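Local atomic coordinates of beta-N-acetylhexosaminidase (Bacteroides fragilis, PDB entry 4PYS), a protein that probably hydrolyses terminal beta-linked N-acetylhexosamine residues from glycoconjugates. Residues I10-P15 with D471-K476; E410-R415 with I454-E459. All coordinates share one frame; numbering follows the deposited sequence.

Overall arrangement
Contact 1 and contact 2 lie on the same side of the chain's centre, with centres about 11 Å apart. Contact 2 is buried and joins two helices of the catalytic domain by apolar side chains. Contact 1 is partly buried, its centre about 22 Å from that of the chain, against about 16 Å for contact 2; there the lead-in to strand 17-21 meets helix 470-486 through apolar packing and a lysine's polar end. Helix 453-462 forms one side of contact 2 and, through Glu-459 and Ala-456, also touches both segments of contact 1: Thr-14 OG1 lies 2.6 Å from Glu-459 OE2, a probable hydrogen bond, and the Phe-473 ring rests on Ala-456 and stacks with Tyr-413.

Contact 1. Residues I10-P15 with D471-K476. With FMT (formic acid), chain K.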
# COMPACT_ATOMS: atom_id res chain seq x y z
N ILE A 10 -19.58 3.74 -15.70
CA ILE A 10 -18.45 4.51 -15.19
C ILE A 10 -17.29 3.64 -14.74
O ILE A 10 -17.45 2.46 -14.42
CB ILE A 10 -18.85 5.42 -14.01
CG1 ILE A 10 -19.03 4.61 -12.74
CG2 ILE A 10 -20.11 6.25 -14.30
CD1 ILE A 10 -18.84 5.44 -11.51
N ILE A 11 -16.12 4.26 -14.69
CA ILE A 11 -14.91 3.59 -14.21
C ILE A 11 -14.38 4.37 -13.01
O ILE A 11 -14.29 5.61 -13.06
CB ILE A 11 -13.81 3.57 -15.30
CG1 ILE A 11 -14.21 2.66 -16.46
CG2 ILE A 11 -12.50 3.11 -14.70
CD1 ILE A 11 -13.44 2.95 -17.77
N MSE A 12 -14.04 3.67 -11.92
CA MSE A 12 -13.40 4.29 -10.76
C MSE A 12 -12.04 3.66 -10.50
O MSE A 12 -11.90 2.43 -10.55
CB MSE A 12 -14.27 4.17 -9.50
CG MSE A 12 -15.64 4.77 -9.69
SE MSE A 12 -16.62 4.88 -8.02
CE MSE A 12 -15.70 6.41 -7.26
N PRO A 13 -11.02 4.48 -10.24
CA PRO A 13 -11.02 5.95 -10.20
C PRO A 13 -11.25 6.53 -11.60
O PRO A 13 -11.03 5.85 -12.61
CB PRO A 13 -9.62 6.30 -9.67
CG PRO A 13 -8.78 5.08 -9.90
CD PRO A 13 -9.71 3.90 -9.87
N THR A 14 -11.69 7.78 -11.64
CA THR A 14 -12.13 8.42 -12.89
C THR A 14 -10.98 8.55 -13.87
O THR A 14 -9.93 9.08 -13.51
CB THR A 14 -12.62 9.83 -12.60
OG1 THR A 14 -13.69 9.77 -11.65
CG2 THR A 14 -13.13 10.50 -13.89
N PRO A 15 -11.17 8.05 -15.11
CA PRO A 15 -10.11 8.22 -16.12
C PRO A 15 -9.94 9.67 -16.51
O PRO A 15 -10.89 10.47 -16.42
CB PRO A 15 -10.63 7.42 -17.32
CG PRO A 15 -11.58 6.37 -16.70
CD PRO A 15 -12.26 7.19 -15.60
N ASP A 471 -20.79 15.85 -4.71
CA ASP A 471 -22.07 15.28 -5.10
C ASP A 471 -21.87 14.37 -6.31
O ASP A 471 -22.44 13.28 -6.37
CB ASP A 471 -23.08 16.37 -5.44
CG ASP A 471 -23.44 17.23 -4.24
OD1 ASP A 471 -23.47 16.71 -3.11
OD2 ASP A 471 -23.70 18.43 -4.45
N GLU A 472 -21.04 14.80 -7.26
CA GLU A 472 -20.77 13.95 -8.42
C GLU A 472 -19.99 12.70 -8.05
O GLU A 472 -20.32 11.59 -8.51
CB GLU A 472 -20.00 14.72 -9.51
CG GLU A 472 -19.66 13.82 -10.69
CD GLU A 472 -19.00 14.57 -11.84
OE1 GLU A 472 -18.52 15.70 -11.62
OE2 GLU A 472 -18.98 14.03 -12.97
N PHE A 473 -18.97 12.87 -7.23
CA PHE A 473 -18.15 11.75 -6.79
C PHE A 473 -18.98 10.73 -5.99
O PHE A 473 -18.89 9.53 -6.23
CB PHE A 473 -17.00 12.24 -5.94
CG PHE A 473 -16.29 11.13 -5.25
CD1 PHE A 473 -15.44 10.30 -5.97
CD2 PHE A 473 -16.49 10.89 -3.90
CE1 PHE A 473 -14.79 9.24 -5.34
CE2 PHE A 473 -15.84 9.84 -3.27
CZ PHE A 473 -15.00 9.02 -4.00
N TYR A 474 -19.77 11.22 -5.05
CA TYR A 474 -20.60 10.33 -4.23
C TYR A 474 -21.63 9.58 -5.09
O TYR A 474 -21.93 8.40 -4.85
CB TYR A 474 -21.27 11.15 -3.12
CG TYR A 474 -22.10 10.35 -2.15
CD1 TYR A 474 -21.64 9.15 -1.62
CD2 TYR A 474 -23.34 10.81 -1.75
CE1 TYR A 474 -22.41 8.42 -0.71
CE2 TYR A 474 -24.12 10.10 -0.85
CZ TYR A 474 -23.65 8.91 -0.34
OH TYR A 474 -24.43 8.20 0.56
N GLY A 475 -22.17 10.25 -6.10
CA GLY A 475 -23.09 9.60 -7.02
C GLY A 475 -22.43 8.43 -7.73
O GLY A 475 -23.06 7.39 -7.95
N LYS A 476 -21.16 8.59 -8.09
CA LYS A 476 -20.41 7.53 -8.74
C LYS A 476 -20.18 6.37 -7.78
O LYS A 476 -20.34 5.21 -8.16
CB LYS A 476 -19.04 8.05 -9.22
CG LYS A 476 -19.13 9.08 -10.35
CD LYS A 476 -17.68 9.50 -10.74
CE LYS A 476 -17.68 10.62 -11.74
NZ LYS A 476 -16.30 10.94 -12.16
C FMT K . -16.26 7.57 -14.86
O1 FMT K . -16.39 8.80 -14.81
O2 FMT K . -16.21 6.90 -15.91
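Lys-476 reaches Thr-14 because its chain is fully extended beyond CG, with chi4 at -176° placing NZ anti to CG, while chi1 of Thr-14 (-58°) sets OG1 beside its own backbone N. The two side chains meet at about a right angle, and NZ donates a hydrogen bond of 2.9 Å to Thr-14 OG1. The ammonium group also makes a weak bond to a formic acid molecule probably derived from the crystallisation liquor, with NZ 3.4 Å from FMT O1. The other oxygen of this molecule, O2, accepts a nearly straight bond of 2.9 Å from the backbone N of Ile-11 (167°). Nearer the helix, Ile-10 CD1 presses on Lys-476 CB at 3.5 Å, tighter than usual van der Waals contact. Selenomethionine Met-12 bends at chi3, carrying CE to 3.5 Å from Phe-473 CE1; its SE lies 3.7 Å from Lys-476 O. The segment 10-15, which includes a cis peptide before Pro-13, thereby joins the loop before strand 17-21, within the family 20 domain 2 region, to helix 470-486. Outside the two segments, Lys-476 NZ forms a salt bridge with Glu-468, and the hydroxyl of Thr-14 has Glu-459 as its second partner. The positive charge of Lys-476 would be expected to offset part of the negative charge gathered around these two acidic side chains.

Contact 2. Residues E410-R415 with I454-E459; sequences EDVYLR and ILALAE
Helices 409-415 and 453-462 pack side by side within the family 20 catalytic domain, meeting chiefly through Val-412 and Tyr-413 on the first and Ala-456 and Leu-457 on the second. Their short segments run nearly parallel, at 16° between N-to-C directions, and the axes approach to 9.0 Å. From Val-412, CG1 packs on Ala-456 CB at 3.9 Å, while CG2 presses chiefly on Leu-457 CD2 at 3.5 Å, closer than an ordinary van der Waals contact. Chi1 of Val-412 (51°) puts CG1 between the backbone N and the carbonyl carbon and leaves CG2 anti to the N, and the valine and leucine side chains cross at about a right angle. The catalytic domain belongs to the TIM-barrel clan, and helix 453-462 comes after strand 428-435, with the short helix 447-450 between; Leu-457 also packs on Met-431 and Ser-433 of this strand, so that one side chain touches both a strand of the barrel and helix 409-415. Beside the valine, the Tyr-413 ring turns its edge to helix 453-462. Its CD1 is 4.1 Å from Ala-456 CB, and its CE1 lies 4.5 Å from Glu-459 CG, both partners being near the ring plane. The tyrosine, whose ring also stacks with Phe-473, has its OH hydrogen-bonded to the backbone O of Glu-468. Glu-459 meets the tyrosine through an aliphatic carbon, while its carboxylate, the partner of Thr-14, brings OE2 near Glu-468 OE1, a closeness of like charges that could raise a carboxylate's proton affinity, though Lys-476, paired with Glu-468, would probably offset this.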
# COMPACT_ATOMS: atom_id res chain seq x y z
N GLU A 410 -17.04 12.72 3.26
CA GLU A 410 -16.90 14.15 2.99
C GLU A 410 -15.57 14.69 3.50
O GLU A 410 -14.94 15.50 2.82
CB GLU A 410 -18.06 14.97 3.61
CG GLU A 410 -19.25 15.14 2.69
CD GLU A 410 -20.29 16.13 3.22
OE1 GLU A 410 -21.49 15.88 3.03
OE2 GLU A 410 -19.90 17.16 3.82
N ASP A 411 -15.14 14.27 4.69
CA ASP A 411 -13.87 14.75 5.22
C ASP A 411 -12.73 14.35 4.30
O ASP A 411 -11.88 15.17 3.96
CB ASP A 411 -13.62 14.22 6.64
CG ASP A 411 -14.63 14.71 7.65
OD1 ASP A 411 -14.96 15.93 7.64
OD2 ASP A 411 -15.10 13.88 8.46
N VAL A 412 -12.69 13.08 3.90
CA VAL A 412 -11.55 12.64 3.09
C VAL A 412 -11.60 13.32 1.72
O VAL A 412 -10.58 13.80 1.23
CB VAL A 412 -11.41 11.10 3.00
CG1 VAL A 412 -12.70 10.45 2.59
CG2 VAL A 412 -10.28 10.72 2.04
N TYR A 413 -12.78 13.43 1.13
CA TYR A 413 -12.87 14.02 -0.21
C TYR A 413 -12.57 15.52 -0.23
O TYR A 413 -11.89 16.01 -1.14
CB TYR A 413 -14.25 13.74 -0.83
CG TYR A 413 -14.25 13.97 -2.33
CD1 TYR A 413 -13.71 13.02 -3.19
CD2 TYR A 413 -14.77 15.13 -2.87
CE1 TYR A 413 -13.69 13.22 -4.56
CE2 TYR A 413 -14.76 15.34 -4.26
CZ TYR A 413 -14.22 14.38 -5.08
OH TYR A 413 -14.19 14.58 -6.46
N LEU A 414 -13.06 16.24 0.77
CA LEU A 414 -13.03 17.70 0.72
C LEU A 414 -11.88 18.33 1.49
O LEU A 414 -11.53 19.48 1.22
CB LEU A 414 -14.34 18.28 1.28
CG LEU A 414 -15.64 17.91 0.57
CD1 LEU A 414 -16.81 18.49 1.36
CD2 LEU A 414 -15.61 18.45 -0.85
N ARG A 415 -11.30 17.62 2.46
CA ARG A 415 -10.40 18.29 3.41
C ARG A 415 -9.14 17.48 3.75
O ARG A 415 -8.57 17.64 4.82
CB ARG A 415 -11.17 18.66 4.69
CG ARG A 415 -12.13 19.86 4.52
CD ARG A 415 -12.99 20.13 5.77
NE ARG A 415 -13.91 19.03 6.06
CZ ARG A 415 -15.11 18.89 5.52
NH1 ARG A 415 -15.57 19.78 4.64
NH2 ARG A 415 -15.87 17.85 5.84
N ILE A 454 -11.90 4.46 0.97
CA ILE A 454 -10.72 4.22 0.12
C ILE A 454 -10.95 4.68 -1.33
O ILE A 454 -10.01 4.97 -2.07
CB ILE A 454 -10.27 2.74 0.15
CG1 ILE A 454 -8.84 2.63 -0.42
CG2 ILE A 454 -11.25 1.84 -0.61
CD1 ILE A 454 -8.02 1.57 0.21
N LEU A 455 -12.21 4.76 -1.76
CA LEU A 455 -12.47 5.17 -3.13
C LEU A 455 -12.11 6.63 -3.31
O LEU A 455 -11.70 7.04 -4.39
CB LEU A 455 -13.95 4.94 -3.48
CG LEU A 455 -14.41 3.48 -3.48
CD1 LEU A 455 -15.91 3.40 -3.74
CD2 LEU A 455 -13.65 2.71 -4.54
N ALA A 456 -12.29 7.43 -2.26
CA ALA A 456 -11.94 8.84 -2.35
C ALA A 456 -10.43 8.99 -2.39
O ALA A 456 -9.90 9.82 -3.12
CB ALA A 456 -12.52 9.61 -1.18
N LEU A 457 -9.74 8.16 -1.62
CA LEU A 457 -8.27 8.17 -1.64
C LEU A 457 -7.75 7.72 -3.00
O LEU A 457 -6.84 8.34 -3.55
CB LEU A 457 -7.71 7.29 -0.51
CG LEU A 457 -8.03 7.85 0.88
CD1 LEU A 457 -7.66 6.86 1.99
CD2 LEU A 457 -7.33 9.19 1.09
N ALA A 458 -8.32 6.65 -3.56
CA ALA A 458 -7.91 6.19 -4.89
C ALA A 458 -8.15 7.24 -5.95
O ALA A 458 -7.37 7.39 -6.88
CB ALA A 458 -8.62 4.89 -5.27
N GLU A 459 -9.26 7.97 -5.83
CA GLU A 459 -9.57 9.04 -6.78
C GLU A 459 -8.52 10.15 -6.69
O GLU A 459 -8.03 10.66 -7.70
CB GLU A 459 -10.97 9.59 -6.47
CG GLU A 459 -11.47 10.64 -7.44
CD GLU A 459 -12.03 10.05 -8.72
OE1 GLU A 459 -11.93 8.82 -8.90
OE2 GLU A 459 -12.57 10.81 -9.55